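Local structure of mercuric reductase (Metallosphaera sedula, 4YWO) at residues A[184-195]-A[342-350]; A[389-397]-A[443-451]. The protein probably catalyses the NADPH-dependent reduction of mercuric ion to elemental mercury, working as a homodimer with FAD as its cofactor. All coordinates share one frame; numbering follows the deposited sequence.

Both segments of contact 1 precede those of contact 2 in sequence, so the two lie in series. Their centres are about 24 Å apart and their nearest atoms about 6 Å. What joins them is one five-stranded antiparallel sheet: contact 1 uses one of its two outer strands, 343-345, contact 2 the inner strand 390-396, which lies between 399-407 and 368-374. Contact 1 joins helix 184-194, which packs on the parallel sheet holding 176-180 and 199-203, to the dimerisation domain beside FAD. Contact 2 is internal to the dimerisation domain, where helix 442-449 packs on the sheet. The antiparallel sheet thus links the contact beside the flavin with the domain's own helical layer.

Contact 1 (A[184-195]-A[342-350]); sequences ALALEFAQMYSR and PQVIFTQPN. With FAD (flavin-adenine dinucleotide), chain B.
The FAD pocket meets the dimerisation domain where E188 and Q191 of helix 184-194 grip the backbone of F346 and Q348. E188 OE2 accepts the F346 amide N at 2.9 Å in an almost straight bond (176°), met on the anti side and 25° out of the carboxylate plane. The same oxygen lies at the edge of the F346 ring, whose CE2 comes 3.7 Å from FAD O4; E188 OE1 pairs with the FAD-binding K62. Q191 grips one residue twice: OE1 accepts Q348 N at 2.9 Å, in the carbonyl plane on a lone pair, and NE2 donates to Q348 O at 3.1 Å. Its chain runs extended, CG opposite the backbone N (chi1 178°), which brings the amide to both the N and the O of Q348. R195 NH1 donates to Q348 OE1 at 2.9 Å, the acceptor lying near the guanidinium plane, while R195 NE forms a salt bridge with D228. A184 CB packs 3.7 Å from I345 CG1. L185 and F189 meet the flavin instead, L185 CD2 lying 3.8 Å from FAD C6. The helix following strand 176-180 of the parallel, Rossmann-type sheet thus packs against the dimerisation domain beside FAD, as in pyridine nucleotide-disulfide oxidoreductases.

Contact 2 (A[389-397]-A[443-451]); sequences GFVKMVTMN and SLRLVALAF
S443 meets V391 first: its OG lies 3.4 Å from V391 CG2, a polar atom against a methyl. That hydroxyl is satisfied within its own chain by the I440 carbonyl, so its proximity to the valine is packing. L444 starts out away from the strand, yet its end comes back, CD2 lying 4.3 Å from V391 CG1. On the backbone of the same residue, L444 O lies 3.6 Å from M393 CE. V447, whose CA is the nearest of the helix to that of M393, lodges between two strand residues: V447 CG1 lies 3.6 Å from M393 CE and also touches V391 CG1, while V447 CG2 rests against the V391 carbonyl. The bend of M393 at its last torsion (chi3 -79°) puts CE against V447 CG1 and L444 O.

This is the helix-on-sheet layer of the dimerisation domain. The helix axis crosses strand 390-396 at -56°, and the alternate residues V391, M393 and T395 face it, whereas K392 leaves on the other side of the strand to form salt bridges with E214 and E216.

A448 adds a lighter touch, its CB 4.3 Å from M393 SD. F451 then supplies a Met-aromatic contact: M393 SD is 4.0 Å from F451 CE1 and stands oblique to the ring, 59° off its normal. The ring's edge meets the strand backbone, with F451 CZ 3.5 Å from M393 O. On its CE2 side the ring receives both T395 OG1, obliquely, and T395 CG2, while E369 of strand 368-374 and V427 of helix 427-431 also touch the F451 side chain.

Contact 1 (A[184-195]-A[342-350])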
loop_
_atom_site.group_PDB
_atom_site.type_symbol
_atom_site.label_atom_id
_atom_site.label_comp_id
_atom_site.label_asym_id
_atom_site.label_seq_id
_atom_site.Cartn_x
_atom_site.Cartn_y
_atom_site.Cartn_z
ATOM N N ALA A 184 -11.233 -15.515 9.256
ATOM C CA ALA A 184 -10.588 -15.064 8.001
ATOM C C ALA A 184 -10.796 -16.025 6.864
ATOM O O ALA A 184 -11.115 -15.637 5.752
ATOM C CB ALA A 184 -9.095 -14.905 8.194
ATOM N N LEU A 185 -10.538 -17.319 7.096
ATOM C CA LEU A 185 -10.564 -18.282 5.968
ATOM C C LEU A 185 -11.955 -18.452 5.501
ATOM O O LEU A 185 -12.215 -18.542 4.283
ATOM C CB LEU A 185 -10.005 -19.638 6.315
ATOM C CG LEU A 185 -8.469 -19.564 6.561
ATOM C CD1 LEU A 185 -7.907 -21.016 6.597
ATOM C CD2 LEU A 185 -7.600 -18.706 5.619
ATOM N N ALA A 186 -12.966 -18.463 6.393
ATOM C CA ALA A 186 -14.333 -18.468 5.891
ATOM C C ALA A 186 -14.692 -17.311 4.993
ATOM O O ALA A 186 -15.390 -17.476 3.976
ATOM C CB ALA A 186 -15.308 -18.506 7.062
ATOM N N LEU A 187 -14.304 -16.126 5.393
ATOM C CA LEU A 187 -14.547 -14.923 4.599
ATOM C C LEU A 187 -13.866 -15.019 3.220
ATOM O O LEU A 187 -14.503 -14.655 2.200
ATOM C CB LEU A 187 -14.175 -13.622 5.341
ATOM C CG LEU A 187 -14.827 -13.418 6.673
ATOM C CD1 LEU A 187 -14.275 -12.066 7.217
ATOM C CD2 LEU A 187 -16.280 -13.411 6.706
ATOM N N GLU A 188 -12.626 -15.359 3.211
ATOM C CA GLU A 188 -11.919 -15.472 1.949
ATOM C C GLU A 188 -12.524 -16.508 0.987
ATOM O O GLU A 188 -12.778 -16.248 -0.124
ATOM C CB GLU A 188 -10.449 -15.751 2.177
ATOM C CG GLU A 188 -9.662 -14.539 2.757
ATOM C CD GLU A 188 -8.168 -14.795 2.931
ATOM O OE1 GLU A 188 -7.726 -15.958 2.633
ATOM O OE2 GLU A 188 -7.390 -13.854 3.403
ATOM N N PHE A 189 -12.775 -17.726 1.506
ATOM C CA PHE A 189 -13.376 -18.739 0.609
ATOM C C PHE A 189 -14.769 -18.404 0.237
ATOM O O PHE A 189 -15.225 -18.727 -0.877
ATOM C CB PHE A 189 -13.285 -20.172 1.272
ATOM C CG PHE A 189 -11.916 -20.769 1.194
ATOM C CD1 PHE A 189 -11.503 -21.334 -0.002
ATOM C CD2 PHE A 189 -11.095 -20.906 2.299
ATOM C CE1 PHE A 189 -10.258 -21.822 -0.177
ATOM C CE2 PHE A 189 -9.814 -21.512 2.134
ATOM C CZ PHE A 189 -9.397 -21.898 0.850
ATOM N N ALA A 190 -15.584 -17.830 1.138
ATOM C CA ALA A 190 -16.921 -17.427 0.759
ATOM C C ALA A 190 -16.917 -16.393 -0.345
ATOM O O ALA A 190 -17.703 -16.508 -1.317
ATOM C CB ALA A 190 -17.732 -16.933 1.919
ATOM N N GLN A 191 -16.069 -15.379 -0.285
ATOM C CA GLN A 191 -16.007 -14.434 -1.339
ATOM C C GLN A 191 -15.476 -15.071 -2.634
ATOM O O GLN A 191 -16.013 -14.835 -3.676
ATOM C CB GLN A 191 -15.127 -13.239 -0.971
ATOM C CG GLN A 191 -15.047 -12.266 -2.129
ATOM C CD GLN A 191 -14.354 -10.937 -1.702
ATOM O OE1 GLN A 191 -13.180 -10.766 -2.107
ATOM N NE2 GLN A 191 -15.160 -9.985 -1.387
ATOM N N MET A 192 -14.460 -15.920 -2.562
ATOM C CA MET A 192 -13.902 -16.589 -3.656
ATOM C C MET A 192 -14.976 -17.393 -4.403
ATOM O O MET A 192 -15.160 -17.184 -5.613
ATOM C CB MET A 192 -12.801 -17.550 -3.222
ATOM C CG MET A 192 -12.046 -18.337 -4.283
ATOM S SD MET A 192 -11.047 -19.675 -3.595
ATOM C CE MET A 192 -9.907 -18.794 -2.493
ATOM N N TYR A 193 -15.746 -18.223 -3.663
ATOM C CA TYR A 193 -16.715 -19.095 -4.367
ATOM C C TYR A 193 -17.903 -18.342 -4.777
ATOM O O TYR A 193 -18.436 -18.566 -5.885
ATOM C CB TYR A 193 -17.046 -20.306 -3.444
ATOM C CG TYR A 193 -16.107 -21.484 -3.660
ATOM C CD1 TYR A 193 -14.747 -21.470 -3.318
ATOM C CD2 TYR A 193 -16.544 -22.648 -4.338
ATOM C CE1 TYR A 193 -13.873 -22.527 -3.637
ATOM C CE2 TYR A 193 -15.711 -23.684 -4.580
ATOM C CZ TYR A 193 -14.397 -23.665 -4.257
ATOM O OH TYR A 193 -13.574 -24.692 -4.563
ATOM N N SER A 194 -18.355 -17.344 -4.017
ATOM C CA SER A 194 -19.484 -16.526 -4.511
ATOM C C SER A 194 -19.167 -15.810 -5.812
ATOM O O SER A 194 -20.002 -15.721 -6.731
ATOM C CB SER A 194 -19.986 -15.599 -3.433
ATOM O OG SER A 194 -19.064 -14.609 -3.097
ATOM N N ARG A 195 -17.923 -15.429 -5.992
ATOM C CA ARG A 195 -17.447 -14.729 -7.218
ATOM C C ARG A 195 -17.202 -15.729 -8.348
ATOM O O ARG A 195 -16.699 -15.413 -9.420
ATOM C CB ARG A 195 -16.224 -13.858 -6.894
ATOM C CG ARG A 195 -16.580 -12.680 -6.053
ATOM C CD ARG A 195 -15.340 -11.805 -5.821
ATOM N NE ARG A 195 -15.708 -10.527 -5.202
ATOM C CZ ARG A 195 -14.910 -9.422 -5.199
ATOM N NH1 ARG A 195 -13.682 -9.517 -5.627
ATOM N NH2 ARG A 195 -15.465 -8.297 -4.735
ATOM N N PRO A 342 1.324 -7.781 11.818
ATOM C CA PRO A 342 0.024 -7.590 11.103
ATOM C C PRO A 342 -0.712 -8.796 10.660
ATOM O O PRO A 342 -0.086 -9.857 10.473
ATOM C CB PRO A 342 0.407 -6.738 9.879
ATOM C CG PRO A 342 1.807 -7.198 9.618
ATOM C CD PRO A 342 2.431 -7.580 10.898
ATOM N N GLN A 343 -2.046 -8.703 10.595
ATOM C CA GLN A 343 -2.877 -9.705 9.977
ATOM C C GLN A 343 -3.848 -9.073 8.985
ATOM O O GLN A 343 -4.554 -8.109 9.310
ATOM C CB GLN A 343 -3.712 -10.504 11.003
ATOM C CG GLN A 343 -4.618 -11.527 10.309
ATOM C CD GLN A 343 -5.655 -12.141 11.241
ATOM O OE1 GLN A 343 -5.635 -11.953 12.472
ATOM N NE2 GLN A 343 -6.475 -12.974 10.666
ATOM N N VAL A 344 -4.034 -9.742 7.861
ATOM C CA VAL A 344 -4.868 -9.239 6.789
ATOM C C VAL A 344 -5.755 -10.363 6.321
ATOM O O VAL A 344 -5.367 -11.570 6.229
ATOM C CB VAL A 344 -4.036 -8.736 5.538
ATOM C CG1 VAL A 344 -4.881 -8.382 4.331
ATOM C CG2 VAL A 344 -3.150 -7.561 5.931
ATOM N N ILE A 345 -6.974 -9.986 6.087
ATOM C CA ILE A 345 -7.996 -10.799 5.357
ATOM C C ILE A 345 -8.068 -10.264 3.983
ATOM O O ILE A 345 -8.435 -9.088 3.742
ATOM C CB ILE A 345 -9.334 -10.760 6.124
ATOM C CG1 ILE A 345 -9.211 -11.277 7.503
ATOM C CG2 ILE A 345 -10.370 -11.600 5.346
ATOM C CD1 ILE A 345 -10.433 -11.140 8.386
ATOM N N PHE A 346 -7.750 -11.053 2.969
ATOM C CA PHE A 346 -7.551 -10.602 1.597
ATOM C C PHE A 346 -8.841 -10.700 0.744
ATOM O O PHE A 346 -8.764 -10.861 -0.456
ATOM C CB PHE A 346 -6.429 -11.379 0.945
ATOM C CG PHE A 346 -5.048 -11.041 1.437
ATOM C CD1 PHE A 346 -4.345 -9.946 0.855
ATOM C CD2 PHE A 346 -4.386 -11.758 2.399
ATOM C CE1 PHE A 346 -3.079 -9.587 1.313
ATOM C CE2 PHE A 346 -3.097 -11.399 2.788
ATOM C CZ PHE A 346 -2.452 -10.341 2.192
ATOM N N THR A 347 -10.026 -10.567 1.372
ATOM C CA THR A 347 -11.157 -10.187 0.640
ATOM C C THR A 347 -10.914 -8.837 -0.089
ATOM O O THR A 347 -9.995 -8.155 0.202
ATOM C CB THR A 347 -12.363 -10.027 1.558
ATOM O OG1 THR A 347 -12.049 -9.196 2.702
ATOM C CG2 THR A 347 -12.825 -11.405 2.136
ATOM N N GLN A 348 -11.843 -8.513 -0.954
ATOM C CA GLN A 348 -11.913 -7.169 -1.554
ATOM C C GLN A 348 -13.184 -6.565 -1.015
ATOM O O GLN A 348 -14.322 -7.055 -1.261
ATOM C CB GLN A 348 -12.050 -7.276 -3.037
ATOM C CG GLN A 348 -12.168 -5.859 -3.673
ATOM C CD GLN A 348 -12.192 -5.884 -5.131
ATOM O OE1 GLN A 348 -12.840 -6.780 -5.741
ATOM N NE2 GLN A 348 -11.500 -4.898 -5.782
ATOM N N PRO A 349 -13.135 -5.426 -0.334
ATOM C CA PRO A 349 -11.894 -4.750 0.174
ATOM C C PRO A 349 -11.243 -5.570 1.264
ATOM O O PRO A 349 -11.898 -6.473 1.839
ATOM C CB PRO A 349 -12.406 -3.449 0.700
ATOM C CG PRO A 349 -13.766 -3.775 1.251
ATOM C CD PRO A 349 -14.335 -4.738 0.193
ATOM N N ASN A 350 -9.991 -5.281 1.519
ATOM C CA ASN A 350 -9.204 -5.959 2.552
ATOM C C ASN A 350 -9.622 -5.518 3.976
ATOM O O ASN A 350 -10.182 -4.411 4.203
ATOM C CB ASN A 350 -7.750 -5.632 2.461
ATOM C CG ASN A 350 -6.997 -6.003 1.201
ATOM O OD1 ASN A 350 -5.920 -5.416 0.958
ATOM N ND2 ASN A 350 -7.517 -6.882 0.358
HETATM P PA FAD B . 3.871 -25.746 8.272
HETATM O O1A FAD B . 4.326 -25.009 7.034
HETATM O O2A FAD B . 2.636 -26.614 8.220
HETATM O O5B FAD B . 5.097 -26.645 8.802
HETATM C C5B FAD B . 4.905 -28.026 9.102
HETATM C C4B FAD B . 5.678 -28.875 8.100
HETATM O O4B FAD B . 6.523 -29.794 8.797
HETATM C C3B FAD B . 4.737 -29.681 7.219
HETATM O O3B FAD B . 4.931 -29.331 5.845
HETATM C C2B FAD B . 5.093 -31.137 7.439
HETATM O O2B FAD B . 5.516 -31.730 6.208
HETATM C C1B FAD B . 6.235 -31.150 8.443
HETATM N N9A FAD B . 5.829 -31.909 9.653
HETATM C C8A FAD B . 4.710 -31.705 10.371
HETATM N N7A FAD B . 4.635 -32.566 11.417
HETATM C C5A FAD B . 5.731 -33.347 11.377
HETATM C C6A FAD B . 6.277 -34.462 12.185
HETATM N N6A FAD B . 5.620 -34.927 13.275
HETATM N N1A FAD B . 7.456 -35.000 11.799
HETATM C C2A FAD B . 8.120 -34.547 10.718
HETATM N N3A FAD B . 7.682 -33.540 9.941
HETATM C C4A FAD B . 6.515 -32.909 10.212
HETATM N N1 FAD B . -0.724 -16.745 6.371
HETATM C C2 FAD B . -0.413 -15.496 5.940
HETATM O O2 FAD B . 0.451 -14.844 6.565
HETATM N N3 FAD B . -0.998 -14.931 4.869
HETATM C C4 FAD B . -1.932 -15.562 4.148
HETATM O O4 FAD B . -2.456 -15.009 3.156
HETATM C C4X FAD B . -2.329 -16.933 4.552
HETATM N N5 FAD B . -3.264 -17.637 3.876
HETATM C C5X FAD B . -3.605 -18.887 4.270
HETATM C C6 FAD B . -4.570 -19.593 3.560
HETATM C C7 FAD B . -4.926 -20.877 3.958
HETATM C C7M FAD B . -5.972 -21.640 3.187
HETATM C C8 FAD B . -4.278 -21.497 5.143
HETATM C C8M FAD B . -4.666 -22.888 5.571
HETATM C C9 FAD B . -3.314 -20.795 5.856
HETATM C C9A FAD B . -2.956 -19.512 5.458
HETATM N N10 FAD B . -1.980 -18.793 6.175
HETATM C C10 FAD B . -1.649 -17.496 5.738
HETATM C "C1'" FAD B . -1.325 -19.379 7.346
HETATM C "C2'" FAD B . 0.071 -19.856 6.962
HETATM O "O2'" FAD B . -0.013 -20.695 5.805
HETATM C "C3'" FAD B . 0.717 -20.630 8.105
HETATM O "O3'" FAD B . 0.657 -19.850 9.304
HETATM C "C4'" FAD B . 2.171 -20.960 7.787
HETATM O "O4'" FAD B . 2.223 -21.895 6.705
HETATM C "C5'" FAD B . 2.875 -21.551 9.003
HETATM O "O5'" FAD B . 3.984 -22.338 8.574
HETATM P P FAD B . 4.666 -23.402 9.571
HETATM O O1P FAD B . 6.009 -23.790 9.000
HETATM O O2P FAD B . 4.574 -22.859 10.977
HETATM O O3P FAD B . 3.684 -24.672 9.456
HETATM O O HOH W 1 -9.490 -14.012 11.867
HETATM O O HOH W 2 -10.444 -10.715 -2.876
#

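Contact 2 (A[389-397]-A[443-451])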
loop_
_atom_site.group_PDB
_atom_site.type_symbol
_atom_site.label_atom_id
_atom_site.label_comp_id
_atom_site.label_asym_id
_atom_site.label_seq_id
_atom_site.Cartn_x
_atom_site.Cartn_y
_atom_site.Cartn_z
ATOM N N GLY A 389 -15.678 1.271 4.385
ATOM C CA GLY A 389 -14.589 0.979 5.300
ATOM C C GLY A 389 -14.256 2.057 6.252
ATOM O O GLY A 389 -14.964 3.055 6.390
ATOM N N PHE A 390 -13.139 1.880 6.911
ATOM C CA PHE A 390 -12.674 2.748 7.938
ATOM C C PHE A 390 -11.231 2.542 8.287
ATOM O O PHE A 390 -10.628 1.520 7.930
ATOM C CB PHE A 390 -13.517 2.586 9.254
ATOM C CG PHE A 390 -13.291 1.267 9.935
ATOM C CD1 PHE A 390 -12.228 1.078 10.823
ATOM C CD2 PHE A 390 -13.957 0.123 9.513
ATOM C CE1 PHE A 390 -11.953 -0.194 11.351
ATOM C CE2 PHE A 390 -13.705 -1.123 10.045
ATOM C CZ PHE A 390 -12.688 -1.306 10.937
ATOM N N VAL A 391 -10.681 3.490 9.024
ATOM C CA VAL A 391 -9.343 3.321 9.647
ATOM C C VAL A 391 -9.505 3.693 11.126
ATOM O O VAL A 391 -10.019 4.780 11.459
ATOM C CB VAL A 391 -8.221 4.137 8.965
ATOM C CG1 VAL A 391 -6.925 3.837 9.620
ATOM C CG2 VAL A 391 -8.166 3.738 7.552
ATOM N N LYS A 392 -9.089 2.783 12.011
ATOM C CA LYS A 392 -9.160 3.030 13.474
ATOM C C LYS A 392 -7.758 2.992 14.035
ATOM O O LYS A 392 -6.967 2.087 13.726
ATOM C CB LYS A 392 -9.964 1.959 14.141
ATOM C CG LYS A 392 -10.219 2.148 15.622
ATOM C CD LYS A 392 -11.282 1.106 16.062
ATOM C CE LYS A 392 -11.756 1.401 17.434
ATOM N NZ LYS A 392 -12.822 0.416 17.840
ATOM N N MET A 393 -7.439 3.963 14.854
ATOM C CA MET A 393 -6.112 4.117 15.465
ATOM C C MET A 393 -6.241 4.187 16.962
ATOM O O MET A 393 -7.179 4.862 17.448
ATOM C CB MET A 393 -5.379 5.317 14.874
ATOM C CG MET A 393 -3.927 5.581 15.379
ATOM S SD MET A 393 -3.121 6.914 14.531
ATOM C CE MET A 393 -2.660 6.073 13.028
ATOM N N VAL A 394 -5.407 3.461 17.667
ATOM C CA VAL A 394 -5.442 3.393 19.113
ATOM C C VAL A 394 -4.112 3.812 19.692
ATOM O O VAL A 394 -3.062 3.368 19.211
ATOM C CB VAL A 394 -5.734 1.976 19.587
ATOM C CG1 VAL A 394 -5.807 1.879 21.099
ATOM C CG2 VAL A 394 -6.954 1.325 18.932
ATOM N N THR A 395 -4.117 4.745 20.674
ATOM C CA THR A 395 -2.819 5.193 21.257
ATOM C C THR A 395 -2.851 4.879 22.742
ATOM O O THR A 395 -3.906 4.822 23.346
ATOM C CB THR A 395 -2.495 6.691 21.090
ATOM O OG1 THR A 395 -3.528 7.472 21.795
ATOM C CG2 THR A 395 -2.480 7.102 19.601
ATOM N N MET A 396 -1.668 4.627 23.337
ATOM C CA MET A 396 -1.570 4.344 24.793
ATOM C C MET A 396 -0.391 5.225 25.215
ATOM O O MET A 396 0.706 5.127 24.667
ATOM C CB MET A 396 -1.330 2.859 24.992
ATOM C CG MET A 396 -0.537 2.500 26.263
ATOM S SD MET A 396 -1.805 2.656 27.493
ATOM C CE MET A 396 -2.292 0.911 27.298
ATOM N N ASN A 397 -0.660 6.148 26.143
ATOM C CA ASN A 397 0.333 7.125 26.577
ATOM C C ASN A 397 0.966 7.919 25.458
ATOM O O ASN A 397 2.163 8.234 25.464
ATOM C CB ASN A 397 1.334 6.418 27.499
ATOM C CG ASN A 397 0.679 6.113 28.795
ATOM O OD1 ASN A 397 -0.175 6.901 29.183
ATOM N ND2 ASN A 397 0.909 4.922 29.383
ATOM N N SER A 443 -4.732 7.800 4.630
ATOM C CA SER A 443 -5.708 7.596 5.726
ATOM C C SER A 443 -5.034 7.392 7.085
ATOM O O SER A 443 -5.610 7.782 8.106
ATOM C CB SER A 443 -6.646 6.443 5.449
ATOM O OG SER A 443 -5.911 5.233 5.432
ATOM N N LEU A 444 -3.811 6.899 7.148
ATOM C CA LEU A 444 -3.069 6.777 8.428
ATOM C C LEU A 444 -2.779 8.156 9.017
ATOM O O LEU A 444 -2.901 8.353 10.198
ATOM C CB LEU A 444 -1.757 6.001 8.235
ATOM C CG LEU A 444 -2.027 4.547 7.839
ATOM C CD1 LEU A 444 -0.702 3.889 7.497
ATOM C CD2 LEU A 444 -2.632 3.761 8.983
ATOM N N ARG A 445 -2.450 9.119 8.162
ATOM C CA ARG A 445 -2.189 10.462 8.659
ATOM C C ARG A 445 -3.525 11.170 8.939
ATOM O O ARG A 445 -3.624 11.889 9.906
ATOM C CB ARG A 445 -1.309 11.227 7.628
ATOM C CG ARG A 445 -1.044 12.702 7.985
ATOM C CD ARG A 445 0.064 13.331 7.093
ATOM N NE ARG A 445 0.292 14.683 7.553
ATOM C CZ ARG A 445 -0.513 15.690 7.314
ATOM N NH1 ARG A 445 -1.630 15.540 6.587
ATOM N NH2 ARG A 445 -0.183 16.855 7.841
ATOM N N LEU A 446 -4.569 10.902 8.159
ATOM C CA LEU A 446 -5.847 11.545 8.418
ATOM C C LEU A 446 -6.443 11.115 9.674
ATOM O O LEU A 446 -7.041 11.972 10.461
ATOM C CB LEU A 446 -6.804 11.273 7.261
ATOM C CG LEU A 446 -6.429 11.861 5.890
ATOM C CD1 LEU A 446 -7.293 11.289 4.797
ATOM C CD2 LEU A 446 -6.487 13.404 5.995
ATOM N N VAL A 447 -6.347 9.835 10.018
ATOM C CA VAL A 447 -6.850 9.456 11.325
ATOM C C VAL A 447 -6.018 10.007 12.458
ATOM O O VAL A 447 -6.534 10.292 13.556
ATOM C CB VAL A 447 -7.076 7.907 11.438
ATOM C CG1 VAL A 447 -5.799 7.129 11.521
ATOM C CG2 VAL A 447 -8.016 7.524 12.583
ATOM N N ALA A 448 -4.711 10.131 12.279
ATOM C CA ALA A 448 -3.834 10.815 13.279
ATOM C C ALA A 448 -4.334 12.272 13.515
ATOM O O ALA A 448 -4.345 12.725 14.730
ATOM C CB ALA A 448 -2.379 10.815 12.769
ATOM N N LEU A 449 -4.689 12.966 12.475
ATOM C CA LEU A 449 -5.189 14.357 12.553
ATOM C C LEU A 449 -6.497 14.425 13.391
ATOM O O LEU A 449 -6.817 15.441 14.039
ATOM C CB LEU A 449 -5.427 14.929 11.205
ATOM C CG LEU A 449 -4.175 15.362 10.449
ATOM C CD1 LEU A 449 -4.531 15.594 9.021
ATOM C CD2 LEU A 449 -3.590 16.641 11.030
ATOM N N ALA A 450 -7.229 13.311 13.407
ATOM C CA ALA A 450 -8.508 13.227 14.147
ATOM C C ALA A 450 -8.332 13.289 15.626
ATOM O O ALA A 450 -9.363 13.497 16.338
ATOM C CB ALA A 450 -9.310 11.992 13.764
ATOM N N PHE A 451 -7.123 13.149 16.173
ATOM C CA PHE A 451 -6.864 13.071 17.575
ATOM C C PHE A 451 -7.067 14.441 18.183
ATOM O O PHE A 451 -7.635 14.561 19.250
ATOM C CB PHE A 451 -5.537 12.454 17.973
ATOM C CG PHE A 451 -5.620 10.927 17.971
ATOM C CD1 PHE A 451 -5.627 10.267 16.753
ATOM C CD2 PHE A 451 -5.928 10.163 19.099
ATOM C CE1 PHE A 451 -5.760 8.936 16.743
ATOM C CE2 PHE A 451 -6.009 8.825 19.113
ATOM C CZ PHE A 451 -5.988 8.137 17.845
#